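Local coordinates for protein uncharacterized esterase YxiM (Bacillus subtilis, PDB 2O14) that is of unknown function but probably hydrolyses esters, and holds manganese in a galactose-binding-like domain, at residues 17-20 with 25-28; 61-66 with 118-123; 67-72 with 76-81; 134-139 with 145-150. All coordinates share one frame; numbering follows the deposited sequence.

Contact 1 (17-20 with 25-28). With MN (manganese (II) ion), chain B.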
loop_
_atom_site.group_PDB
_atom_site.type_symbol
_atom_site.label_atom_id
_atom_site.label_comp_id
_atom_site.label_asym_id
_atom_site.label_seq_id
_atom_site.Cartn_x
_atom_site.Cartn_y
_atom_site.Cartn_z
ATOM N N GLN A 17 -0.587 11.169 -21.469
ATOM C CA GLN A 17 -0.886 9.748 -21.594
ATOM C C GLN A 17 0.156 9.016 -22.421
ATOM O O GLN A 17 0.446 9.389 -23.560
ATOM C CB GLN A 17 -2.281 9.565 -22.190
ATOM C CG GLN A 17 -3.361 10.140 -21.293
ATOM C CD GLN A 17 -4.758 9.979 -21.847
ATOM O OE1 GLN A 17 -5.727 10.393 -21.215
ATOM N NE2 GLN A 17 -4.873 9.377 -23.027
ATOM N N PHE A 18 0.715 7.964 -21.832
ATOM C CA PHE A 18 1.758 7.183 -22.477
ATOM C C PHE A 18 1.372 5.723 -22.642
ATOM O O PHE A 18 0.931 5.079 -21.695
ATOM C CB PHE A 18 3.049 7.289 -21.656
ATOM C CG PHE A 18 3.547 8.700 -21.495
ATOM C CD1 PHE A 18 4.153 9.367 -22.558
ATOM C CD2 PHE A 18 3.378 9.379 -20.290
ATOM C CE1 PHE A 18 4.587 10.692 -22.419
ATOM C CE2 PHE A 18 3.805 10.705 -20.141
ATOM C CZ PHE A 18 4.411 11.361 -21.205
ATOM N N ASP A 19 1.526 5.215 -23.859
ATOM C CA ASP A 19 1.230 3.820 -24.173
ATOM C C ASP A 19 2.581 3.154 -24.423
ATOM O O ASP A 19 3.169 3.303 -25.489
ATOM C CB ASP A 19 0.339 3.726 -25.423
ATOM C CG ASP A 19 0.235 2.307 -25.971
ATOM O OD1 ASP A 19 0.444 1.357 -25.196
ATOM O OD2 ASP A 19 -0.065 2.137 -27.175
ATOM N N PHE A 20 3.068 2.431 -23.423
ATOM C CA PHE A 20 4.364 1.763 -23.499
ATOM C C PHE A 20 4.364 0.471 -24.305
ATOM O O PHE A 20 3.447 -0.341 -24.201
ATOM C CB PHE A 20 4.863 1.490 -22.082
ATOM C CG PHE A 20 5.128 2.740 -21.288
ATOM C CD1 PHE A 20 6.346 3.415 -21.409
ATOM C CD2 PHE A 20 4.152 3.260 -20.439
ATOM C CE1 PHE A 20 6.587 4.592 -20.694
ATOM C CE2 PHE A 20 4.382 4.438 -19.716
ATOM C CZ PHE A 20 5.603 5.104 -19.846
HETATM N N MSE A 25 0.150 1.299 -31.103
HETATM C CA MSE A 25 0.059 2.626 -30.501
HETATM C C MSE A 25 -1.405 3.055 -30.587
HETATM O O MSE A 25 -1.955 3.207 -31.678
HETATM C CB MSE A 25 0.958 3.623 -31.243
HETATM C CG MSE A 25 2.463 3.466 -30.962
HETATM SE SE MSE A 25 3.345 1.877 -31.715
HETATM C CE MSE A 25 4.276 2.705 -33.205
ATOM N N GLU A 26 -2.029 3.245 -29.430
ATOM C CA GLU A 26 -3.435 3.617 -29.377
ATOM C C GLU A 26 -3.671 5.123 -29.398
ATOM O O GLU A 26 -2.899 5.895 -28.825
ATOM C CB GLU A 26 -4.087 3.012 -28.133
ATOM C CG GLU A 26 -3.794 1.528 -27.909
ATOM C CD GLU A 26 -3.856 0.695 -29.182
ATOM O OE1 GLU A 26 -4.765 0.913 -30.015
ATOM O OE2 GLU A 26 -2.994 -0.198 -29.345
ATOM N N PRO A 27 -4.756 5.559 -30.057
ATOM C CA PRO A 27 -5.082 6.984 -30.148
ATOM C C PRO A 27 -5.262 7.640 -28.786
ATOM O O PRO A 27 -5.781 7.028 -27.854
ATOM C CB PRO A 27 -6.358 6.991 -30.986
ATOM C CG PRO A 27 -6.984 5.677 -30.661
ATOM C CD PRO A 27 -5.810 4.739 -30.679
ATOM N N GLY A 28 -4.817 8.888 -28.681
ATOM C CA GLY A 28 -4.928 9.619 -27.431
ATOM C C GLY A 28 -3.745 9.339 -26.524
ATOM O O GLY A 28 -3.620 9.923 -25.449
HETATM MN MN MN B . 0.892 0.037 -27.165
HETATM O O HOH W 1 -1.011 -0.950 -27.425
HETATM O O HOH W 2 2.805 1.391 -27.195
#
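The manganese site of the galactose-binding-like beta-sandwich takes Asp19 directly from strand 15-20, while Glu26, in the loop leading to strand 30-32, reaches the metal through a bound water. Asp19 is bidentate, with OD1 2.4 Å and OD2 2.3 Å from the manganese. Two waters, the backbone O of Ser24 and both carboxylate oxygens of Asp65 complete seven ligand atoms. With chi1 at 168°, CG of Asp19 stands anti to the backbone N, which carries the carboxylate out toward the loop and the metal. OD2 then has a second task. The backbone N of Glu26 donates to OD2 of Asp19 over 3.2 Å, at 155°, arriving on the anti side and 25° out of the carboxylate plane; metal and peptide together fix the rotation of the group. CA of Met25, a selenomethionine in this crystal, packs beside the same oxygen.

Glu26 works from the second shell. Its chain bends at chi2 so that OE2 accepts a hydrogen bond from metal-bound water 1, and Ser24 OG also bonds to OE2. The carboxylates of Asp19 and Glu26 come near each other, a like-charge approach that the manganese probably offsets. Further down, the extended side chain of Gln17 closes the other end of the loop. Gly28 has a positive phi, a conformation suited to glycine, and its carbonyl O receives a weak, strongly bent hydrogen bond from Gln17 NE2 at 2.8 Å.

Contact 2 (61-66 with 118-123); sequences GVKSDA and GAEDTF. With MN (manganese (II) ion), chain B.
Lys63 reaches Glu120 from a tight turn whose first residue, Gly61, ties it together. The carbonyl O of Gly61 accepts from Ser64 N at 2.9 Å, the bond expected of the single 3-10 turn through Val62 and Lys63, and the same oxygen also accepts from metal-bound water 1. Val62 packs on Glu26 and Tyr29. Lys63 carries the contact. Its chain is fully extended beyond CG and crosses the Glu120 side chain at about a right angle, so that NZ comes down on OE2 of Glu120 from above the carboxylate plane, 67° out of it, in a salt bridge of 2.9 Å. Gly118 lies beside the lysine stem: a CB on it would sit only 3.2 Å from Lys63 CD, and its positive phi also favours glycine. The other oxygen of Glu120, OE1, has weaker links to Thr94 and Lys92. With an alanine in place of Glu120, Lys63 NZ would probably lose its charged mate and its long chain would be freer to swing.

Ser64 OG donates to the carbonyl O of Gly61 at 2.9 Å, almost head-on at 166°. Asp65 then grips the manganese with OD1 at 2.3 Å and OD2 at 2.4 Å, and Ala66 continues into strand 65-69. That strand runs between 52-56 and 146-156. Strand 120-127 pairs with 87-95, which in turn pairs with 146-156, so the salt bridge joins the turn leading into strand 65-69 to strand 120-127, with 146-156 and 87-95 lying between those two strands and Lys63 passing against Thr94.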
loop_
_atom_site.group_PDB
_atom_site.type_symbol
_atom_site.label_atom_id
_atom_site.label_comp_id
_atom_site.label_asym_id
_atom_site.label_seq_id
_atom_site.Cartn_x
_atom_site.Cartn_y
_atom_site.Cartn_z
ATOM N N GLY A 61 -5.997 -3.070 -26.155
ATOM C CA GLY A 61 -5.577 -1.681 -26.222
ATOM C C GLY A 61 -4.160 -1.482 -25.720
ATOM O O GLY A 61 -3.267 -2.265 -26.042
ATOM N N VAL A 62 -3.947 -0.442 -24.925
ATOM C CA VAL A 62 -2.616 -0.165 -24.399
ATOM C C VAL A 62 -2.067 -1.312 -23.547
ATOM O O VAL A 62 -0.881 -1.344 -23.230
ATOM C CB VAL A 62 -2.607 1.141 -23.576
ATOM C CG1 VAL A 62 -2.952 2.315 -24.482
ATOM C CG2 VAL A 62 -3.593 1.051 -22.426
ATOM N N LYS A 63 -2.929 -2.263 -23.200
ATOM C CA LYS A 63 -2.530 -3.411 -22.388
ATOM C C LYS A 63 -1.999 -4.567 -23.236
ATOM O O LYS A 63 -1.612 -5.609 -22.703
ATOM C CB LYS A 63 -3.716 -3.896 -21.548
ATOM C CG LYS A 63 -4.190 -2.878 -20.530
ATOM C CD LYS A 63 -5.280 -3.456 -19.650
ATOM C CE LYS A 63 -5.771 -2.444 -18.641
ATOM N NZ LYS A 63 -6.827 -3.042 -17.776
ATOM N N SER A 64 -1.979 -4.375 -24.552
ATOM C CA SER A 64 -1.494 -5.398 -25.473
ATOM C C SER A 64 0.036 -5.426 -25.542
ATOM O O SER A 64 0.625 -6.378 -26.050
ATOM C CB SER A 64 -2.046 -5.142 -26.876
ATOM O OG SER A 64 -1.433 -3.989 -27.432
ATOM N N ASP A 65 0.680 -4.370 -25.057
ATOM C CA ASP A 65 2.140 -4.321 -25.081
ATOM C C ASP A 65 2.691 -3.551 -23.886
ATOM O O ASP A 65 1.940 -2.887 -23.170
ATOM C CB ASP A 65 2.634 -3.701 -26.394
ATOM C CG ASP A 65 2.047 -2.321 -26.661
ATOM O OD1 ASP A 65 1.296 -1.800 -25.811
ATOM O OD2 ASP A 65 2.341 -1.750 -27.730
ATOM N N ALA A 66 4.002 -3.637 -23.674
ATOM C CA ALA A 66 4.620 -2.957 -22.544
ATOM C C ALA A 66 6.134 -2.911 -22.647
ATOM O O ALA A 66 6.717 -3.388 -23.614
ATOM C CB ALA A 66 4.224 -3.666 -21.247
ATOM N N GLY A 118 -1.932 -6.391 -16.482
ATOM C CA GLY A 118 -2.729 -5.192 -16.652
ATOM C C GLY A 118 -3.250 -4.588 -15.366
ATOM O O GLY A 118 -4.164 -3.763 -15.391
ATOM N N ALA A 119 -2.669 -4.989 -14.240
ATOM C CA ALA A 119 -3.076 -4.466 -12.941
ATOM C C ALA A 119 -3.036 -2.948 -12.975
ATOM O O ALA A 119 -2.132 -2.359 -13.565
ATOM C CB ALA A 119 -2.151 -4.982 -11.860
ATOM N N GLU A 120 -4.012 -2.313 -12.337
ATOM C CA GLU A 120 -4.066 -0.860 -12.323
ATOM C C GLU A 120 -4.285 -0.308 -10.928
ATOM O O GLU A 120 -4.836 -0.979 -10.057
ATOM C CB GLU A 120 -5.201 -0.365 -13.218
ATOM C CG GLU A 120 -5.236 -0.986 -14.597
ATOM C CD GLU A 120 -6.329 -0.384 -15.461
ATOM O OE1 GLU A 120 -6.167 0.773 -15.910
ATOM O OE2 GLU A 120 -7.351 -1.066 -15.682
ATOM N N ASP A 121 -3.832 0.921 -10.720
ATOM C CA ASP A 121 -4.011 1.604 -9.450
ATOM C C ASP A 121 -3.677 3.056 -9.708
ATOM O O ASP A 121 -3.101 3.388 -10.748
ATOM C CB ASP A 121 -3.083 1.059 -8.365
ATOM C CG ASP A 121 -3.643 1.278 -6.968
ATOM O OD1 ASP A 121 -4.476 2.197 -6.787
ATOM O OD2 ASP A 121 -3.250 0.532 -6.051
ATOM N N THR A 122 -4.031 3.916 -8.764
ATOM C CA THR A 122 -3.783 5.339 -8.907
ATOM C C THR A 122 -3.220 5.922 -7.618
ATOM O O THR A 122 -3.599 5.509 -6.526
ATOM C CB THR A 122 -5.094 6.078 -9.249
ATOM O OG1 THR A 122 -5.622 5.559 -10.474
ATOM C CG2 THR A 122 -4.851 7.566 -9.401
ATOM N N PHE A 123 -2.310 6.879 -7.744
ATOM C CA PHE A 123 -1.741 7.520 -6.562
ATOM C C PHE A 123 -1.406 8.967 -6.882
ATOM O O PHE A 123 -1.235 9.333 -8.042
ATOM C CB PHE A 123 -0.490 6.771 -6.092
ATOM C CG PHE A 123 0.659 6.838 -7.057
ATOM C CD1 PHE A 123 1.624 7.828 -6.939
ATOM C CD2 PHE A 123 0.778 5.903 -8.082
ATOM C CE1 PHE A 123 2.698 7.888 -7.826
ATOM C CE2 PHE A 123 1.847 5.950 -8.978
ATOM C CZ PHE A 123 2.808 6.945 -8.848
HETATM MN MN MN B . 0.892 0.037 -27.165
HETATM O O HOH W 1 -1.011 -0.950 -27.425
HETATM O O HOH W 2 2.805 1.391 -27.195
#

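Contact 3 (67-72 with 76-81)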
loop_
_atom_site.group_PDB
_atom_site.type_symbol
_atom_site.label_atom_id
_atom_site.label_comp_id
_atom_site.label_asym_id
_atom_site.label_seq_id
_atom_site.Cartn_x
_atom_site.Cartn_y
_atom_site.Cartn_z
ATOM N N VAL A 67 6.755 -2.301 -21.643
ATOM C CA VAL A 67 8.208 -2.234 -21.552
ATOM C C VAL A 67 8.523 -2.955 -20.254
ATOM O O VAL A 67 7.724 -2.922 -19.312
ATOM C CB VAL A 67 8.743 -0.783 -21.441
ATOM C CG1 VAL A 67 8.695 -0.094 -22.803
ATOM C CG2 VAL A 67 7.936 -0.011 -20.417
ATOM N N GLU A 68 9.666 -3.624 -20.208
ATOM C CA GLU A 68 10.073 -4.333 -19.003
ATOM C C GLU A 68 11.314 -3.685 -18.397
ATOM O O GLU A 68 12.277 -3.386 -19.103
ATOM C CB GLU A 68 10.383 -5.792 -19.320
ATOM C CG GLU A 68 10.744 -6.596 -18.095
ATOM C CD GLU A 68 10.992 -8.049 -18.409
ATOM O OE1 GLU A 68 10.646 -8.486 -19.529
ATOM O OE2 GLU A 68 11.524 -8.755 -17.526
ATOM N N PHE A 69 11.280 -3.451 -17.093
ATOM C CA PHE A 69 12.426 -2.861 -16.415
ATOM C C PHE A 69 13.361 -4.006 -16.036
ATOM O O PHE A 69 13.033 -4.823 -15.171
ATOM C CB PHE A 69 11.966 -2.108 -15.172
ATOM C CG PHE A 69 11.165 -0.872 -15.476
ATOM C CD1 PHE A 69 11.752 0.387 -15.412
ATOM C CD2 PHE A 69 9.821 -0.966 -15.836
ATOM C CE1 PHE A 69 11.011 1.539 -15.698
ATOM C CE2 PHE A 69 9.073 0.180 -16.123
ATOM C CZ PHE A 69 9.670 1.430 -16.053
ATOM N N LEU A 70 14.513 -4.062 -16.699
ATOM C CA LEU A 70 15.507 -5.103 -16.459
ATOM C C LEU A 70 16.356 -4.795 -15.225
ATOM O O LEU A 70 16.894 -5.694 -14.581
ATOM C CB LEU A 70 16.395 -5.264 -17.692
ATOM C CG LEU A 70 15.636 -5.632 -18.969
ATOM C CD1 LEU A 70 16.618 -5.789 -20.125
ATOM C CD2 LEU A 70 14.862 -6.918 -18.748
ATOM N N ALA A 71 16.488 -3.512 -14.919
ATOM C CA ALA A 71 17.211 -3.066 -13.743
ATOM C C ALA A 71 16.111 -2.413 -12.918
ATOM O O ALA A 71 15.243 -1.738 -13.471
ATOM C CB ALA A 71 18.273 -2.050 -14.127
ATOM N N TYR A 72 16.113 -2.633 -11.608
ATOM C CA TYR A 72 15.082 -2.044 -10.763
ATOM C C TYR A 72 15.594 -1.687 -9.373
ATOM O O TYR A 72 16.799 -1.678 -9.132
ATOM C CB TYR A 72 13.879 -2.990 -10.664
ATOM C CG TYR A 72 14.267 -4.406 -10.333
ATOM C CD1 TYR A 72 14.641 -5.297 -11.335
ATOM C CD2 TYR A 72 14.326 -4.834 -9.014
ATOM C CE1 TYR A 72 15.070 -6.581 -11.024
ATOM C CE2 TYR A 72 14.754 -6.109 -8.692
ATOM C CZ TYR A 72 15.126 -6.975 -9.699
ATOM O OH TYR A 72 15.579 -8.227 -9.367
ATOM N N SER A 76 17.104 2.877 -8.338
ATOM C CA SER A 76 17.612 2.632 -9.681
ATOM C C SER A 76 17.446 3.851 -10.586
ATOM O O SER A 76 16.483 4.610 -10.458
ATOM C CB SER A 76 16.894 1.435 -10.301
ATOM O OG SER A 76 17.381 1.185 -11.603
ATOM N N ASN A 77 18.395 4.035 -11.494
ATOM C CA ASN A 77 18.347 5.140 -12.439
ATOM C C ASN A 77 17.592 4.693 -13.676
ATOM O O ASN A 77 17.370 5.485 -14.592
ATOM C CB ASN A 77 19.762 5.574 -12.838
ATOM C CG ASN A 77 20.399 6.481 -11.809
ATOM O OD1 ASN A 77 21.623 6.548 -11.696
ATOM N ND2 ASN A 77 19.567 7.198 -11.055
ATOM N N ASN A 78 17.209 3.416 -13.695
ATOM C CA ASN A 78 16.469 2.847 -14.816
ATOM C C ASN A 78 15.009 3.300 -14.761
ATOM O O ASN A 78 14.103 2.479 -14.613
ATOM C CB ASN A 78 16.517 1.316 -14.766
ATOM C CG ASN A 78 16.009 0.676 -16.051
ATOM O OD1 ASN A 78 15.486 -0.442 -16.043
ATOM N ND2 ASN A 78 16.178 1.375 -17.165
ATOM N N THR A 79 14.777 4.599 -14.886
ATOM C CA THR A 79 13.411 5.119 -14.828
ATOM C C THR A 79 12.890 5.692 -16.136
ATOM O O THR A 79 13.630 5.886 -17.098
ATOM C CB THR A 79 13.293 6.261 -13.803
ATOM O OG1 THR A 79 14.265 7.273 -14.114
ATOM C CG2 THR A 79 13.511 5.745 -12.383
ATOM N N PHE A 80 11.588 5.941 -16.153
ATOM C CA PHE A 80 10.939 6.591 -17.275
ATOM C C PHE A 80 10.816 8.002 -16.715
ATOM O O PHE A 80 10.272 8.177 -15.622
ATOM C CB PHE A 80 9.538 6.028 -17.510
ATOM C CG PHE A 80 8.674 6.904 -18.378
ATOM C CD1 PHE A 80 8.954 7.056 -19.734
ATOM C CD2 PHE A 80 7.592 7.589 -17.834
ATOM C CE1 PHE A 80 8.167 7.879 -20.535
ATOM C CE2 PHE A 80 6.799 8.416 -18.624
ATOM C CZ PHE A 80 7.087 8.561 -19.978
ATOM N N ASN A 81 11.325 8.996 -17.429
ATOM C CA ASN A 81 11.240 10.372 -16.949
ATOM C C ASN A 81 10.262 11.172 -17.783
ATOM O O ASN A 81 10.094 10.917 -18.977
ATOM C CB ASN A 81 12.594 11.078 -17.028
ATOM C CG ASN A 81 13.720 10.253 -16.463
ATOM O OD1 ASN A 81 13.517 9.437 -15.566
ATOM N ND2 ASN A 81 14.926 10.474 -16.974
#
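Phe69 and Asn78 make the central van der Waals contact between these two arms of a chain reversal. The Phe69 ring presents its edge to the backbone: the carbonyl O of Asn78 lies in the ring plane, 3.2 Å from CD1 and 3.4 Å from CE1, where the polarised ring hydrogens point. Aliphatic contact follows at Ala71, whose CB packs 3.8 Å from CB of Asn78. Near the tip of the reversal CB of Ser76 rests 3.3 Å from the carbonyl O of Tyr72.

The clear hydrogen bonds stay within 76-81 and shape that arm. Ser76 OG accepts from Asn78 N at 3.1 Å and 159°, an ST turn; the serine torsion, chi1 180°, brings OG round beside its own carbonyl carbon, in line with that amide. Asn78 is also the centre of an inverse gamma turn, with a weak bond from Thr79 N to Asn77 O. Exchanging Ser76 for an alanine would remove OG and is likely to leave Asn78 N without this acceptor and the turn freer to move. Thr79 OG1 donates to Asn81 OD1 at 2.7 Å, in the carbonyl plane.

Aromatic contacts tie both arms to the rest of the domain: the Phe80 ring meets Phe18, Phe20 and Phe46 edge-to-face, and Tyr72 meets Phe145 in the same way. Strand 65-69 belongs to the larger sheet of the beta-sandwich and 80-83 to the five-stranded antiparallel one, so this reversal carries the chain from one layer to the other, with Phe69 packed against Leu135 and Val136 of strand 131-138 and Leu147 of 146-156.

Contact 4 (134-139 with 145-150)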
loop_
_atom_site.group_PDB
_atom_site.type_symbol
_atom_site.label_atom_id
_atom_site.label_comp_id
_atom_site.label_asym_id
_atom_site.label_seq_id
_atom_site.Cartn_x
_atom_site.Cartn_y
_atom_site.Cartn_z
ATOM N N LEU A 134 9.835 7.462 -12.679
ATOM C CA LEU A 134 9.130 6.272 -12.224
ATOM C C LEU A 134 9.627 4.959 -12.827
ATOM O O LEU A 134 10.202 4.934 -13.914
ATOM C CB LEU A 134 7.635 6.468 -12.536
ATOM C CG LEU A 134 6.580 5.385 -12.304
ATOM C CD1 LEU A 134 5.196 6.021 -12.326
ATOM C CD2 LEU A 134 6.693 4.304 -13.377
ATOM N N LEU A 135 9.423 3.868 -12.095
ATOM C CA LEU A 135 9.791 2.542 -12.580
ATOM C C LEU A 135 8.906 1.526 -11.878
ATOM O O LEU A 135 8.275 1.834 -10.861
ATOM C CB LEU A 135 11.265 2.210 -12.299
ATOM C CG LEU A 135 11.720 1.846 -10.876
ATOM C CD1 LEU A 135 12.928 0.923 -10.956
ATOM C CD2 LEU A 135 12.054 3.102 -10.073
ATOM N N VAL A 136 8.835 0.329 -12.445
ATOM C CA VAL A 136 8.069 -0.756 -11.850
ATOM C C VAL A 136 9.202 -1.548 -11.233
ATOM O O VAL A 136 10.237 -1.743 -11.870
ATOM C CB VAL A 136 7.331 -1.578 -12.923
ATOM C CG1 VAL A 136 6.560 -2.728 -12.274
ATOM C CG2 VAL A 136 6.374 -0.669 -13.681
ATOM N N THR A 137 9.027 -2.000 -10.000
ATOM C CA THR A 137 10.119 -2.686 -9.336
ATOM C C THR A 137 9.749 -3.886 -8.481
ATOM O O THR A 137 8.579 -4.247 -8.315
ATOM C CB THR A 137 10.899 -1.687 -8.455
ATOM O OG1 THR A 137 12.089 -2.304 -7.946
ATOM C CG2 THR A 137 10.027 -1.230 -7.299
ATOM N N GLU A 138 10.787 -4.469 -7.901
ATOM C CA GLU A 138 10.660 -5.648 -7.080
ATOM C C GLU A 138 9.504 -5.709 -6.120
ATOM O O GLU A 138 9.351 -4.898 -5.200
ATOM C CB GLU A 138 11.950 -5.916 -6.312
ATOM C CG GLU A 138 12.228 -7.398 -6.143
ATOM C CD GLU A 138 13.588 -7.671 -5.539
ATOM O OE1 GLU A 138 13.770 -7.383 -4.337
ATOM O OE2 GLU A 138 14.479 -8.163 -6.268
ATOM N N GLY A 139 8.677 -6.699 -6.413
ATOM C CA GLY A 139 7.539 -7.051 -5.617
ATOM C C GLY A 139 8.063 -8.457 -5.418
ATOM O O GLY A 139 8.767 -8.728 -4.448
ATOM N N PHE A 145 8.885 -7.161 -14.340
ATOM C CA PHE A 145 8.369 -5.872 -13.886
ATOM C C PHE A 145 8.091 -5.083 -15.160
ATOM O O PHE A 145 8.998 -4.532 -15.780
ATOM C CB PHE A 145 9.411 -5.195 -12.996
ATOM C CG PHE A 145 9.818 -6.043 -11.825
ATOM C CD1 PHE A 145 8.848 -6.637 -11.020
ATOM C CD2 PHE A 145 11.160 -6.293 -11.551
ATOM C CE1 PHE A 145 9.205 -7.471 -9.961
ATOM C CE2 PHE A 145 11.530 -7.127 -10.491
ATOM C CZ PHE A 145 10.552 -7.716 -9.700
ATOM N N THR A 146 6.822 -5.065 -15.547
ATOM C CA THR A 146 6.390 -4.429 -16.783
ATOM C C THR A 146 5.417 -3.270 -16.627
ATOM O O THR A 146 4.659 -3.201 -15.658
ATOM C CB THR A 146 5.714 -5.464 -17.675
ATOM O OG1 THR A 146 4.545 -5.951 -17.008
ATOM C CG2 THR A 146 6.647 -6.633 -17.943
ATOM N N LEU A 147 5.424 -2.379 -17.614
ATOM C CA LEU A 147 4.552 -1.208 -17.606
ATOM C C LEU A 147 3.868 -1.052 -18.971
ATOM O O LEU A 147 4.544 -0.951 -19.991
ATOM C CB LEU A 147 5.383 0.043 -17.278
ATOM C CG LEU A 147 4.618 1.372 -17.236
ATOM C CD1 LEU A 147 3.551 1.326 -16.155
ATOM C CD2 LEU A 147 5.583 2.518 -16.989
ATOM N N SER A 148 2.535 -1.036 -18.994
ATOM C CA SER A 148 1.796 -0.887 -20.250
ATOM C C SER A 148 1.362 0.540 -20.532
ATOM O O SER A 148 1.346 0.967 -21.679
ATOM C CB SER A 148 0.542 -1.778 -20.266
ATOM O OG SER A 148 0.849 -3.124 -20.579
ATOM N N ALA A 149 0.992 1.283 -19.497
ATOM C CA ALA A 149 0.552 2.652 -19.728
ATOM C C ALA A 149 0.597 3.534 -18.498
ATOM O O ALA A 149 0.658 3.050 -17.375
ATOM C CB ALA A 149 -0.867 2.647 -20.291
ATOM N N LEU A 150 0.564 4.840 -18.733
ATOM C CA LEU A 150 0.548 5.816 -17.658
ATOM C C LEU A 150 -0.380 6.954 -18.040
ATOM O O LEU A 150 -0.416 7.372 -19.200
ATOM C CB LEU A 150 1.934 6.408 -17.409
ATOM C CG LEU A 150 3.007 5.618 -16.671
ATOM C CD1 LEU A 150 4.240 6.513 -16.489
ATOM C CD2 LEU A 150 2.479 5.163 -15.318
#
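One face of the Phe145 ring lies against the Thr137-Glu138 peptide: the carbonyl carbon of Thr137 sits 3.8 Å above the ring centre, and Glu138 N is offset toward the rim. CZ of Phe145 closes to 3.3 Å on CA of Glu138, and the phenylalanine torsion, chi1 -57°, swings the ring over that peptide. Gly139 N approaches obliquely, near CE1.

Beyond the ring the contact is aliphatic. Val136 forks between two partners, CG1 resting 3.8 Å from CB of Phe145 and CG2 the same distance from CB of Leu147, while CG2 also touches the Thr146 carbonyl O. Leu134 forks in turn. Its CD1 meets CD2 of Leu150 tip to tip at 4.1 Å, and its CD2 touches CD2 of Leu147 at 4.2 Å. Thr137 and Thr146 turn their hydroxyls elsewhere, to Gly73 N and Asn97 O.

No hydrogen bond joins the two strands; the axes of 134-138 and 146-150 come within 7.1 Å, their directions 141° apart, and this is the hydrophobic core between the layers of the galactose-binding-like beta-sandwich. Strand 131-138 sits between 80-83 and 100-105 in the five-stranded sheet. Strand 146-156 lies in the other, beside 65-69, 15-20 and 87-95, with a classic beta bulge where Ser148 and Ala149 face Thr94.

How the contacts relate
Contacts 1 and 2 meet at the manganese, their centres about 11 Å apart: Asp19 OD1 and Asp65 OD1 come within 3.3 Å of each other there, and both metal-bound waters serve both. Contact 4 stands behind them, its strand 146-156 accepting Phe20 N on Ser148 O at 2.9 Å, while Ser148 OG bonds to Asp65 O. Contact 3, about 8 Å from contact 4 between centres, is tied to it in both sheets, through Phe69 N to Phe145 O and Phe80 N to Leu134 O. All four belong to the galactose-binding-like region, away from the Ser171, Asp339 and His342 active site inferred by similarity in the esterase region.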